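Local structure of MexT protein (Pseudomonas aeruginosa, 6L33) at residues B[14-19]-B[136-141]; B[84-89]-B[168-173]; B[94-99]-B[172-177]; B[100-105]-B[148-153]. The protein activates transcription of the MexEF-OprN efflux pump as a LysR-type regulator, of which this chain is the regulatory domain, without the probable DNA-binding part. All coordinates share one frame; numbering follows the deposited sequence. Where two conformers were deposited one is given.

Contact 1 (B[14-19]-B[136-141]); sequences LSDDVE and QFNGLG
Asp16 points its carboxylate at the backbone of Phe137 and Asn138, so that one side chain carries most of this buried contact. Its CB lies near Asn138 ND2, though the placement of that amide is doubtful. CG lies between the backbone N and the carbonyl carbon (chi1 77°) and passes Gln136 CB at 3.8 Å. Beyond CG, OD1 accepts from Phe137 N at 3.2 Å on its syn side, somewhat out of the carboxylate plane, and sits at the edge of the nearly coplanar Phe137 ring, 3.3 Å from CD2. OD2 takes Asn138 N at 2.9 Å, nearly along its C-O axis, and has a weak second bond from Phe137 N. The loop leading from strand 9-14 into helix 18-33 thus meets the type II turn before helix 140-144, which follows strand 129-134; the strands belong to different sheets, consistent with the two-subdomain, periplasmic-binding-protein-like fold of LysR regulatory domains. Gln136 of the second subunit gives a weak bond to Asp16 O. Two successive backbone N-H groups on one buried carboxylate would help to offset its charge and probably favour the ionised form, with Arg43 also against the side chain.

Contact 2 (B[84-89]-B[168-173]); sequences ILRADS and RAEDPP
Ile84 to Arg86 and Arg168 to Glu170 pair as an antiparallel beta ladder, in which strand 168-170 forms one outer edge of a mixed sheet within the chain. Ile84 faces Glu170 and Arg86 faces Arg168 as hydrogen-bonded pairs, with Ile84 N to Glu170 O (2.8 Å) and Arg168 N to Arg86 O (2.8 Å) among the four backbone bonds. Leu85 and Ala169 form the non-hydrogen-bonded pair between them.

The tight part lies on the face that carries Ile84, Arg86 and Glu170. There the two guanidinium groups stack despite their like charge, with centres 3.6 Å apart and planes at 19°; Arg168 NH2 sits over the centre of the Arg86 group. Acids placed round the stack probably offset the repulsion. Glu170 OE2 takes Arg86 NE at 3.2 Å; OE2 lies in the guanidinium plane, while NE approaches from above the carboxylate plane. Asp88 OD2 offers its syn lone pair to Arg86 NH1 at 3.2 Å. Asp88 and Glu170 are tied onward to Arg102 and Leu94 through their other oxygens. At the far end, Ile84 CG1 packs on Pro172 CB at 3.8 Å.

The opposite face is looser across the pair: Leu85 CD1 only approaches Ala169 CB at 4.1 Å. Leu85 is buried there against helix 155-164, whereas Ala169 is exposed. Back on the arginine face, the outer Arg168 is partly exposed, its NH1 also bonded to Ala90 O. That same NH1 donates to Asp88 O at 3.0 Å, the oxygen in the guanidinium plane but the nitrogen well above the carbonyl plane.

Contact 3 (B[94-99]-B[172-177]); sequences LTLDDY and PPFETR
Phe174 turns the edge of its ring onto the face of Tyr99, a T-shaped (edge-to-face) pair with centroids 4.9 Å apart and planes at 70°. The touching rim atoms are CE1 and CZ of Phe174; CE1 hangs over the tyrosine face, offset toward its rim, 3.4 Å from Tyr99 CE2. Tyr99 CG is anti to the backbone N (chi1 -175°), which places CG on the side of the loop.

Aliphatic contacts flank the rings. Leu96 CD1 meets Phe174 CD1 at 3.8 Å, the two side chains crossing at about a right angle. Pro173 lies against the first turn of the helix, its CB 3.6 Å from Leu96 N and its CG 4.2 Å from Tyr99 CB.

No hydrogen bond crosses between the segments; within 94-99, Thr95 is the N-cap of helix 96-101 and forms a capping box with Asp98: Asp98 N donates to Thr95 OG1 at 3.2 Å, and Thr95 N returns a bond to Asp98 OD2. The Tyr99 hydroxyl lies very close to Thr152 OG1, a probable hydrogen bond. Val117 of helix 116-123 touches both rings.

What joins the loop before strand 181-186 to the capped helix start is therefore apolar and aromatic contact, consistent with dispersion and a weak C-H to pi-face attraction.

Contact 4 (B[100-105]-B[148-153]); sequences CARPHA and DIIATV
Arg102 and Asp148 cross obliquely, yet no N-H of the arginine points at the carboxylate, which lies well out of the guanidinium plane; the grip is side-on to the backbone, NE and NH1 both donating to Asp148 O at 3.0 Å. That oxygen lies in the guanidinium plane; NE comes in on a lone pair, whereas NH1 stands above the carbonyl plane. The bend at chi3 (64°) puts NE beside Asp148 O, and one face of the guanidinium rests on Ile150 CG2, 3.6 Å from NH1. The Asp148 side chain crosses that of Pro103 at about a right angle, with Asp148 OD2 3.3 Å from Pro103 CD.

His104 and Ile150 lie side by side, pointing the same way, with His104 CE1 3.4 Å from Ile150 CD1. On the other face, Ala105 CB packs against Ile149 CG2 at 3.7 Å. Parallel strand bonds run from Ile150 N to Pro103 O and from Ala105 N to Ile150 O. Farther on, one water joins His104 ND1, in the ring plane, to Thr152 OG1, and another donates to Ala105 O while accepting from Thr152 N.

Strand 103-107 sits between 129-134 and 150-154, and 150-154 pairs antiparallel with 82-86. Tyr99 of helix 96-101 meets His104 edge-to-face and its hydroxyl is probably hydrogen-bonded to Thr152, Asp88 pairs with Arg102, and helix 140-144 covers the face of Ala105 and Ala151.

Overall arrangement
Contact 1 is the fully buried one, its centre about 7 Å from the centre of the chain, and joins loops beside the two sheets; the centres of the others lie 19 to 21 Å out and are partly buried. Contacts 2 and 4 are ladders of one sheet, antiparallel at its edge and parallel farther in, joined where strand 82-86 pairs with 150-154. Contact 3 shares Pro172 and Pro173 with contact 2 and helix 96-101 with contact 4. Chemistry follows place: a carboxylate on backbone N-H groups in the interior, stacked arginines with acids at the sheet edge, aromatic and aliphatic packing at the helix start, and waters between diverging strands. Leu140 of contact 1 packs on Ala151 of contact 4.

Contact 1 (B[14-19]-B[136-141])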
loop_
_atom_site.group_PDB
_atom_site.type_symbol
_atom_site.label_atom_id
_atom_site.label_comp_id
_atom_site.label_asym_id
_atom_site.label_seq_id
_atom_site.Cartn_x
_atom_site.Cartn_y
_atom_site.Cartn_z
ATOM N N LEU B 14 -0.287 -1.357 10.609
ATOM C CA LEU B 14 -0.105 -2.715 10.122
ATOM C C LEU B 14 0.794 -2.718 8.898
ATOM O O LEU B 14 0.650 -1.877 8.007
ATOM C CB LEU B 14 -1.448 -3.376 9.773
ATOM C CG LEU B 14 -2.415 -3.695 10.913
ATOM C CD1 LEU B 14 -3.665 -4.363 10.361
ATOM C CD2 LEU B 14 -1.756 -4.570 11.978
ATOM N N SER B 15 1.725 -3.667 8.871
ATOM C CA SER B 15 2.460 -3.953 7.649
ATOM C C SER B 15 1.486 -4.416 6.572
ATOM O O SER B 15 0.456 -5.030 6.862
ATOM C CB SER B 15 3.526 -5.018 7.911
ATOM O OG SER B 15 4.215 -5.357 6.722
ATOM N N ASP B 16 1.809 -4.103 5.316
ATOM C CA ASP B 16 0.838 -4.329 4.248
ATOM C C ASP B 16 0.587 -5.814 4.011
ATOM O O ASP B 16 -0.515 -6.194 3.603
ATOM C CB ASP B 16 1.289 -3.631 2.961
ATOM C CG ASP B 16 2.385 -4.379 2.230
ATOM O OD1 ASP B 16 3.556 -4.290 2.652
ATOM O OD2 ASP B 16 2.077 -5.042 1.219
ATOM N N ASP B 17 1.574 -6.670 4.282
ATOM C CA ASP B 17 1.340 -8.104 4.158
ATOM C C ASP B 17 0.538 -8.643 5.338
ATOM O O ASP B 17 -0.370 -9.460 5.150
ATOM C CB ASP B 17 2.670 -8.851 4.017
ATOM C CG ASP B 17 3.673 -8.479 5.095
ATOM O OD1 ASP B 17 3.382 -7.563 5.892
ATOM O OD2 ASP B 17 4.755 -9.103 5.143
ATOM N N VAL B 18 0.847 -8.184 6.556
ATOM C CA VAL B 18 0.118 -8.626 7.744
ATOM C C VAL B 18 -1.362 -8.285 7.634
ATOM O O VAL B 18 -2.221 -9.038 8.109
ATOM C CB VAL B 18 0.746 -8.002 9.009
ATOM C CG1 VAL B 18 -0.105 -8.296 10.242
ATOM C CG2 VAL B 18 2.164 -8.507 9.203
ATOM N N GLU B 19 -1.682 -7.162 6.989
ATOM C CA GLU B 19 -3.067 -6.716 6.875
ATOM C C GLU B 19 -3.954 -7.751 6.189
ATOM O O GLU B 19 -5.145 -7.851 6.503
ATOM C CB GLU B 19 -3.106 -5.385 6.120
ATOM C CG GLU B 19 -4.492 -4.877 5.799
ATOM C CD GLU B 19 -4.536 -3.370 5.677
ATOM O OE1 GLU B 19 -5.557 -2.839 5.188
ATOM O OE2 GLU B 19 -3.547 -2.716 6.071
ATOM N N GLN B 136 5.875 -1.285 -1.081
ATOM C CA GLN B 136 5.062 -2.270 -0.381
ATOM C C GLN B 136 5.334 -3.654 -0.950
ATOM O O GLN B 136 5.982 -3.810 -1.989
ATOM C CB GLN B 136 3.572 -1.945 -0.489
ATOM C CG GLN B 136 3.008 -2.166 -1.878
ATOM C CD GLN B 136 1.670 -1.491 -2.074
ATOM O OE1 GLN B 136 1.325 -0.555 -1.354
ATOM N NE2 GLN B 136 0.906 -1.963 -3.052
ATOM N N PHE B 137 4.804 -4.662 -0.259
ATOM C CA PHE B 137 4.970 -6.055 -0.650
ATOM C C PHE B 137 3.886 -6.519 -1.619
ATOM O O PHE B 137 4.196 -7.137 -2.641
ATOM C CB PHE B 137 4.981 -6.950 0.593
ATOM C CG PHE B 137 6.227 -6.818 1.414
ATOM C CD1 PHE B 137 7.441 -7.277 0.929
ATOM C CD2 PHE B 137 6.191 -6.225 2.666
ATOM C CE1 PHE B 137 8.596 -7.154 1.679
ATOM C CE2 PHE B 137 7.345 -6.100 3.422
ATOM C CZ PHE B 137 8.549 -6.566 2.926
ATOM N N ASN B 138 2.620 -6.233 -1.319
ATOM C CA ASN B 138 1.534 -6.755 -2.138
ATOM C C ASN B 138 1.573 -6.160 -3.542
ATOM O O ASN B 138 1.972 -5.010 -3.747
ATOM C CB ASN B 138 0.178 -6.482 -1.483
ATOM C CG ASN B 138 -0.046 -5.014 -1.170
ATOM O OD1 ASN B 138 -0.166 -4.184 -2.070
ATOM N ND2 ASN B 138 -0.122 -4.690 0.115
ATOM N N GLY B 139 1.156 -6.970 -4.518
ATOM C CA GLY B 139 1.232 -6.599 -5.915
ATOM C C GLY B 139 2.569 -6.857 -6.571
ATOM O O GLY B 139 2.682 -6.693 -7.793
ATOM N N LEU B 140 3.583 -7.264 -5.805
ATOM C CA LEU B 140 4.917 -7.469 -6.360
ATOM C C LEU B 140 4.933 -8.554 -7.429
ATOM O O LEU B 140 5.720 -8.476 -8.379
ATOM C CB LEU B 140 5.891 -7.815 -5.234
ATOM C CG LEU B 140 7.386 -7.622 -5.478
ATOM C CD1 LEU B 140 7.664 -6.223 -5.991
ATOM C CD2 LEU B 140 8.152 -7.887 -4.189
ATOM N N GLY B 141 4.075 -9.569 -7.299
ATOM C CA GLY B 141 4.024 -10.618 -8.302
ATOM C C GLY B 141 3.556 -10.125 -9.655
ATOM O O GLY B 141 4.014 -10.619 -10.692
#

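Contact 2 (B[84-89]-B[168-173])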
loop_
_atom_site.group_PDB
_atom_site.type_symbol
_atom_site.label_atom_id
_atom_site.label_comp_id
_atom_site.label_asym_id
_atom_site.label_seq_id
_atom_site.Cartn_x
_atom_site.Cartn_y
_atom_site.Cartn_z
ATOM N N ILE B 84 13.963 -15.566 -1.612
ATOM C CA ILE B 84 14.046 -15.052 -2.975
ATOM C C ILE B 84 12.732 -15.348 -3.674
ATOM O O ILE B 84 12.172 -16.440 -3.534
ATOM C CB ILE B 84 15.226 -15.680 -3.742
ATOM C CG1 ILE B 84 16.550 -15.383 -3.044
ATOM C CG2 ILE B 84 15.258 -15.180 -5.180
ATOM C CD1 ILE B 84 16.679 -13.966 -2.574
ATOM N N LEU B 85 12.235 -14.374 -4.429
ATOM C CA LEU B 85 11.049 -14.538 -5.254
ATOM C C LEU B 85 11.446 -14.357 -6.709
ATOM O O LEU B 85 12.138 -13.391 -7.049
ATOM C CB LEU B 85 9.966 -13.527 -4.871
ATOM C CG LEU B 85 8.872 -13.974 -3.899
ATOM C CD1 LEU B 85 9.444 -14.751 -2.729
ATOM C CD2 LEU B 85 8.114 -12.758 -3.405
ATOM N N ARG B 86 11.024 -15.282 -7.565
ATOM C CA ARG B 86 11.291 -15.151 -8.986
ATOM C C ARG B 86 10.084 -15.631 -9.775
ATOM O O ARG B 86 9.210 -16.331 -9.257
ATOM C CB ARG B 86 12.556 -15.913 -9.407
ATOM C CG ARG B 86 12.577 -17.393 -9.068
ATOM C CD ARG B 86 13.437 -18.123 -10.086
ATOM N NE ARG B 86 14.308 -19.127 -9.499
ATOM C CZ ARG B 86 15.195 -19.833 -10.192
ATOM N NH1 ARG B 86 15.335 -19.636 -11.497
ATOM N NH2 ARG B 86 15.947 -20.730 -9.576
ATOM N N ALA B 87 10.046 -15.230 -11.047
ATOM C CA ALA B 87 8.930 -15.536 -11.924
ATOM C C ALA B 87 9.346 -16.213 -13.221
ATOM O O ALA B 87 8.474 -16.542 -14.032
ATOM C CB ALA B 87 8.145 -14.257 -12.254
ATOM N N ASP B 88 10.640 -16.423 -13.447
ATOM C CA ASP B 88 11.089 -17.072 -14.665
ATOM C C ASP B 88 10.877 -18.582 -14.570
ATOM O O ASP B 88 10.511 -19.123 -13.524
ATOM C CB ASP B 88 12.558 -16.753 -14.935
ATOM C CG ASP B 88 13.477 -17.318 -13.873
ATOM O OD1 ASP B 88 13.511 -16.755 -12.761
ATOM O OD2 ASP B 88 14.160 -18.326 -14.147
ATOM N N SER B 89 11.122 -19.267 -15.685
ATOM C CA SER B 89 10.860 -20.696 -15.794
ATOM C C SER B 89 12.133 -21.528 -15.859
ATOM O O SER B 89 12.059 -22.731 -16.132
ATOM C CB SER B 89 9.989 -20.976 -17.022
ATOM O OG SER B 89 10.524 -20.353 -18.179
ATOM N N ARG B 168 7.948 -18.299 -7.687
ATOM C CA ARG B 168 8.693 -19.341 -6.994
ATOM C C ARG B 168 9.449 -18.716 -5.830
ATOM O O ARG B 168 9.991 -17.613 -5.953
ATOM C CB ARG B 168 9.685 -20.049 -7.928
ATOM C CG ARG B 168 9.070 -20.704 -9.163
ATOM C CD ARG B 168 10.055 -20.726 -10.337
ATOM N NE ARG B 168 11.243 -21.539 -10.070
ATOM C CZ ARG B 168 12.247 -21.702 -10.929
ATOM N NH1 ARG B 168 12.212 -21.107 -12.114
ATOM N NH2 ARG B 168 13.288 -22.460 -10.608
ATOM N N ALA B 169 9.479 -19.415 -4.701
ATOM C CA ALA B 169 10.236 -18.986 -3.534
ATOM C C ALA B 169 11.358 -19.977 -3.255
ATOM O O ALA B 169 11.177 -21.190 -3.392
ATOM C CB ALA B 169 9.333 -18.855 -2.304
ATOM N N GLU B 170 12.522 -19.454 -2.873
ATOM C CA GLU B 170 13.647 -20.301 -2.507
ATOM C C GLU B 170 14.505 -19.575 -1.482
ATOM O O GLU B 170 14.436 -18.351 -1.337
ATOM C CB GLU B 170 14.487 -20.699 -3.732
ATOM C CG GLU B 170 14.817 -19.555 -4.680
ATOM C CD GLU B 170 15.560 -20.018 -5.927
ATOM O OE1 GLU B 170 16.777 -19.754 -6.031
ATOM O OE2 GLU B 170 14.930 -20.645 -6.804
ATOM N N ASP B 171 15.308 -20.352 -0.761
ATOM C CA ASP B 171 16.265 -19.763 0.161
ATOM C C ASP B 171 17.361 -19.044 -0.624
ATOM O O ASP B 171 17.776 -19.518 -1.686
ATOM C CB ASP B 171 16.882 -20.836 1.060
ATOM C CG ASP B 171 15.869 -21.472 1.992
ATOM O OD1 ASP B 171 15.212 -20.732 2.756
ATOM O OD2 ASP B 171 15.732 -22.712 1.964
ATOM N N PRO B 172 17.843 -17.900 -0.135
ATOM C CA PRO B 172 18.870 -17.167 -0.876
ATOM C C PRO B 172 20.192 -17.910 -0.852
ATOM O O PRO B 172 20.466 -18.691 0.076
ATOM C CB PRO B 172 18.968 -15.828 -0.119
ATOM C CG PRO B 172 17.739 -15.760 0.738
ATOM C CD PRO B 172 17.399 -17.176 1.067
ATOM N N PRO B 173 21.059 -17.692 -1.857
ATOM C CA PRO B 173 22.360 -18.375 -1.877
ATOM C C PRO B 173 23.393 -17.689 -0.997
ATOM O O PRO B 173 24.601 -17.844 -1.198
ATOM C CB PRO B 173 22.754 -18.314 -3.356
ATOM C CG PRO B 173 22.159 -17.031 -3.826
ATOM C CD PRO B 173 20.868 -16.837 -3.043
#

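Contact 3 (B[94-99]-B[172-177])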
loop_
_atom_site.group_PDB
_atom_site.type_symbol
_atom_site.label_atom_id
_atom_site.label_comp_id
_atom_site.label_asym_id
_atom_site.label_seq_id
_atom_site.Cartn_x
_atom_site.Cartn_y
_atom_site.Cartn_z
ATOM N N LEU B 94 18.768 -20.519 -7.907
ATOM C CA LEU B 94 19.744 -19.499 -8.260
ATOM C C LEU B 94 21.016 -19.679 -7.441
ATOM O O LEU B 94 20.963 -19.838 -6.217
ATOM C CB LEU B 94 19.166 -18.104 -8.025
ATOM C CG LEU B 94 17.929 -17.706 -8.829
ATOM C CD1 LEU B 94 17.324 -16.431 -8.269
ATOM C CD2 LEU B 94 18.281 -17.534 -10.299
ATOM N N THR B 95 22.159 -19.670 -8.120
ATOM C CA THR B 95 23.428 -19.552 -7.426
ATOM C C THR B 95 23.696 -18.090 -7.088
ATOM O O THR B 95 22.995 -17.180 -7.540
ATOM C CB THR B 95 24.575 -20.101 -8.274
ATOM O OG1 THR B 95 24.750 -19.268 -9.428
ATOM C CG2 THR B 95 24.289 -21.528 -8.717
ATOM N N LEU B 96 24.736 -17.866 -6.283
ATOM C CA LEU B 96 25.141 -16.499 -5.976
ATOM C C LEU B 96 25.472 -15.729 -7.249
ATOM O O LEU B 96 25.109 -14.555 -7.383
ATOM C CB LEU B 96 26.335 -16.508 -5.021
ATOM C CG LEU B 96 26.898 -15.140 -4.629
ATOM C CD1 LEU B 96 25.825 -14.268 -3.986
ATOM C CD2 LEU B 96 28.087 -15.308 -3.701
ATOM N N ASP B 97 26.145 -16.382 -8.202
ATOM C CA ASP B 97 26.464 -15.735 -9.473
ATOM C C ASP B 97 25.197 -15.352 -10.229
ATOM O O ASP B 97 25.084 -14.233 -10.743
ATOM C CB ASP B 97 27.339 -16.651 -10.332
ATOM C CG ASP B 97 28.798 -16.618 -9.927
ATOM O OD1 ASP B 97 29.228 -15.620 -9.313
ATOM O OD2 ASP B 97 29.517 -17.593 -10.233
ATOM N N ASP B 98 24.239 -16.282 -10.328
ATOM C CA ASP B 98 22.957 -15.962 -10.950
ATOM C C ASP B 98 22.298 -14.776 -10.262
ATOM O O ASP B 98 21.772 -13.872 -10.923
ATOM C CB ASP B 98 22.012 -17.165 -10.896
ATOM C CG ASP B 98 22.557 -18.384 -11.611
ATOM O OD1 ASP B 98 23.433 -18.233 -12.488
ATOM O OD2 ASP B 98 22.090 -19.501 -11.297
ATOM N N TYR B 99 22.314 -14.771 -8.929
ATOM C CA TYR B 99 21.651 -13.720 -8.167
ATOM C C TYR B 99 22.245 -12.355 -8.484
ATOM O O TYR B 99 21.516 -11.390 -8.744
ATOM C CB TYR B 99 21.767 -14.032 -6.674
ATOM C CG TYR B 99 21.013 -13.090 -5.772
ATOM C CD1 TYR B 99 19.691 -13.339 -5.431
ATOM C CD2 TYR B 99 21.624 -11.957 -5.252
ATOM C CE1 TYR B 99 18.998 -12.483 -4.600
ATOM C CE2 TYR B 99 20.938 -11.093 -4.424
ATOM C CZ TYR B 99 19.625 -11.361 -4.101
ATOM O OH TYR B 99 18.941 -10.504 -3.269
ATOM N N PRO B 172 17.843 -17.900 -0.135
ATOM C CA PRO B 172 18.870 -17.167 -0.876
ATOM C C PRO B 172 20.192 -17.910 -0.852
ATOM O O PRO B 172 20.466 -18.691 0.076
ATOM C CB PRO B 172 18.968 -15.828 -0.119
ATOM C CG PRO B 172 17.739 -15.760 0.738
ATOM C CD PRO B 172 17.399 -17.176 1.067
ATOM N N PRO B 173 21.059 -17.692 -1.857
ATOM C CA PRO B 173 22.360 -18.375 -1.877
ATOM C C PRO B 173 23.393 -17.689 -0.997
ATOM O O PRO B 173 24.601 -17.844 -1.198
ATOM C CB PRO B 173 22.754 -18.314 -3.356
ATOM C CG PRO B 173 22.159 -17.031 -3.826
ATOM C CD PRO B 173 20.868 -16.837 -3.043
ATOM N N PHE B 174 22.917 -16.922 -0.021
ATOM C CA PHE B 174 23.764 -16.211 0.927
ATOM C C PHE B 174 22.878 -15.771 2.084
ATOM O O PHE B 174 21.651 -15.897 2.034
ATOM C CB PHE B 174 24.473 -15.018 0.279
ATOM C CG PHE B 174 23.537 -13.966 -0.249
ATOM C CD1 PHE B 174 22.949 -14.102 -1.495
ATOM C CD2 PHE B 174 23.251 -12.836 0.501
ATOM C CE1 PHE B 174 22.087 -13.136 -1.981
ATOM C CE2 PHE B 174 22.393 -11.866 0.021
ATOM C CZ PHE B 174 21.809 -12.016 -1.221
ATOM N N GLU B 175 23.512 -15.245 3.127
ATOM C CA GLU B 175 22.818 -14.864 4.348
ATOM C C GLU B 175 22.609 -13.357 4.391
ATOM O O GLU B 175 23.550 -12.589 4.167
ATOM C CB GLU B 175 23.604 -15.314 5.579
ATOM C CG GLU B 175 22.781 -15.316 6.842
ATOM C CD GLU B 175 21.676 -16.345 6.790
ATOM O OE1 GLU B 175 21.927 -17.501 7.187
ATOM O OE2 GLU B 175 20.559 -16.002 6.343
ATOM N N THR B 176 21.385 -12.936 4.701
ATOM C CA THR B 176 21.075 -11.519 4.814
ATOM C C THR B 176 20.062 -11.306 5.933
ATOM O O THR B 176 19.505 -12.256 6.491
ATOM C CB THR B 176 20.568 -10.948 3.481
ATOM O OG1 THR B 176 20.597 -9.516 3.530
ATOM C CG2 THR B 176 19.153 -11.427 3.186
ATOM N N ARG B 177 19.833 -10.037 6.260
ATOM C CA ARG B 177 18.954 -9.658 7.358
ATOM C C ARG B 177 17.501 -9.999 7.043
ATOM O O ARG B 177 17.084 -10.024 5.882
ATOM C CB ARG B 177 19.074 -8.156 7.625
ATOM C CG ARG B 177 19.493 -7.770 9.031
ATOM C CD ARG B 177 19.569 -6.253 9.160
ATOM N NE ARG B 177 20.431 -5.829 10.259
ATOM C CZ ARG B 177 21.714 -5.511 10.123
ATOM N NH1 ARG B 177 22.293 -5.572 8.931
ATOM N NH2 ARG B 177 22.421 -5.134 11.180
#

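Contact 4 (B[100-105]-B[148-153])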
loop_
_atom_site.group_PDB
_atom_site.type_symbol
_atom_site.label_atom_id
_atom_site.label_comp_id
_atom_site.label_asym_id
_atom_site.label_seq_id
_atom_site.Cartn_x
_atom_site.Cartn_y
_atom_site.Cartn_z
ATOM N N CYS B 100 23.575 -12.262 -8.481
ATOM C CA CYS B 100 24.247 -10.988 -8.701
ATOM C C CYS B 100 24.117 -10.498 -10.137
ATOM O O CYS B 100 24.296 -9.301 -10.387
ATOM C CB CYS B 100 25.723 -11.120 -8.328
ATOM S SG CYS B 100 26.025 -11.038 -6.549
ATOM N N ALA B 101 23.817 -11.390 -11.084
ATOM C CA ALA B 101 23.728 -11.011 -12.488
ATOM C C ALA B 101 22.324 -10.607 -12.915
ATOM O O ALA B 101 22.175 -9.904 -13.921
ATOM C CB ALA B 101 24.210 -12.161 -13.378
ATOM N N ARG B 102 21.308 -11.022 -12.195
ATOM C CA ARG B 102 19.957 -10.699 -12.620
ATOM C C ARG B 102 19.521 -9.359 -12.041
ATOM O O ARG B 102 20.127 -8.856 -11.092
ATOM C CB ARG B 102 19.009 -11.821 -12.207
ATOM C CG ARG B 102 19.150 -13.028 -13.125
ATOM C CD ARG B 102 18.337 -14.220 -12.680
ATOM N NE ARG B 102 16.906 -13.948 -12.703
ATOM C CZ ARG B 102 15.974 -14.890 -12.796
ATOM N NH1 ARG B 102 14.693 -14.555 -12.805
ATOM N NH2 ARG B 102 16.326 -16.167 -12.887
ATOM N N PRO B 103 18.503 -8.726 -12.623
ATOM C CA PRO B 103 18.002 -7.466 -12.064
ATOM C C PRO B 103 17.092 -7.711 -10.874
ATOM O O PRO B 103 16.458 -8.761 -10.745
ATOM C CB PRO B 103 17.231 -6.846 -13.234
ATOM C CG PRO B 103 16.745 -8.025 -14.005
ATOM C CD PRO B 103 17.832 -9.068 -13.892
ATOM N N HIS B 104 17.026 -6.715 -9.998
ATOM C CA HIS B 104 16.372 -6.884 -8.711
ATOM C C HIS B 104 15.291 -5.838 -8.487
ATOM O O HIS B 104 15.402 -4.692 -8.930
ATOM C CB HIS B 104 17.394 -6.822 -7.575
ATOM C CG HIS B 104 18.384 -7.940 -7.610
ATOM N ND1 HIS B 104 18.276 -9.055 -6.809
ATOM C CD2 HIS B 104 19.488 -8.127 -8.371
ATOM C CE1 HIS B 104 19.282 -9.874 -7.063
ATOM N NE2 HIS B 104 20.029 -9.335 -8.009
ATOM N N ALA B 105 14.238 -6.261 -7.796
ATOM C CA ALA B 105 13.210 -5.375 -7.273
ATOM C C ALA B 105 13.402 -5.271 -5.770
ATOM O O ALA B 105 13.567 -6.288 -5.089
ATOM C CB ALA B 105 11.807 -5.890 -7.600
ATOM N N ASP B 148 12.703 -11.444 -15.654
ATOM C CA ASP B 148 13.715 -12.107 -14.845
ATOM C C ASP B 148 14.105 -11.285 -13.621
ATOM O O ASP B 148 15.134 -11.562 -12.997
ATOM C CB ASP B 148 14.948 -12.433 -15.693
ATOM C CG ASP B 148 15.722 -11.196 -16.104
ATOM O OD1 ASP B 148 15.089 -10.150 -16.363
ATOM O OD2 ASP B 148 16.967 -11.273 -16.171
ATOM N N ILE B 149 13.299 -10.283 -13.262
ATOM C CA ILE B 149 13.548 -9.531 -12.038
ATOM C C ILE B 149 13.218 -10.403 -10.836
ATOM O O ILE B 149 12.211 -11.123 -10.823
ATOM C CB ILE B 149 12.726 -8.229 -12.014
ATOM C CG1 ILE B 149 12.999 -7.384 -13.258
ATOM C CG2 ILE B 149 13.034 -7.429 -10.758
ATOM C CD1 ILE B 149 11.999 -6.258 -13.454
ATOM N N ILE B 150 14.065 -10.338 -9.814
ATOM C CA ILE B 150 13.858 -11.104 -8.594
ATOM C C ILE B 150 13.789 -10.141 -7.416
ATOM O O ILE B 150 14.315 -9.025 -7.466
ATOM C CB ILE B 150 14.964 -12.162 -8.386
ATOM C CG1 ILE B 150 16.328 -11.496 -8.207
ATOM C CG2 ILE B 150 15.011 -13.122 -9.567
ATOM C CD1 ILE B 150 17.497 -12.469 -8.334
ATOM N N ALA B 151 13.117 -10.581 -6.355
ATOM C CA ALA B 151 12.965 -9.801 -5.135
ATOM C C ALA B 151 13.385 -10.644 -3.939
ATOM O O ALA B 151 13.214 -11.867 -3.932
ATOM C CB ALA B 151 11.520 -9.315 -4.951
ATOM N N THR B 152 13.943 -9.979 -2.929
ATOM C CA THR B 152 14.359 -10.617 -1.683
ATOM C C THR B 152 13.512 -10.036 -0.558
ATOM O O THR B 152 13.646 -8.854 -0.226
ATOM C CB THR B 152 15.846 -10.394 -1.415
ATOM O OG1 THR B 152 16.606 -10.744 -2.579
ATOM C CG2 THR B 152 16.305 -11.246 -0.241
ATOM N N VAL B 153 12.646 -10.862 0.026
ATOM C CA VAL B 153 11.640 -10.383 0.974
ATOM C C VAL B 153 11.637 -11.290 2.198
ATOM O O VAL B 153 12.131 -12.429 2.151
ATOM C CB VAL B 153 10.232 -10.328 0.330
ATOM C CG1 VAL B 153 10.252 -9.494 -0.945
ATOM C CG2 VAL B 153 9.714 -11.735 0.047
HETATM O O HOH W 1 16.415 -9.433 -4.951
HETATM O O HOH W 2 14.774 -7.386 -3.053
#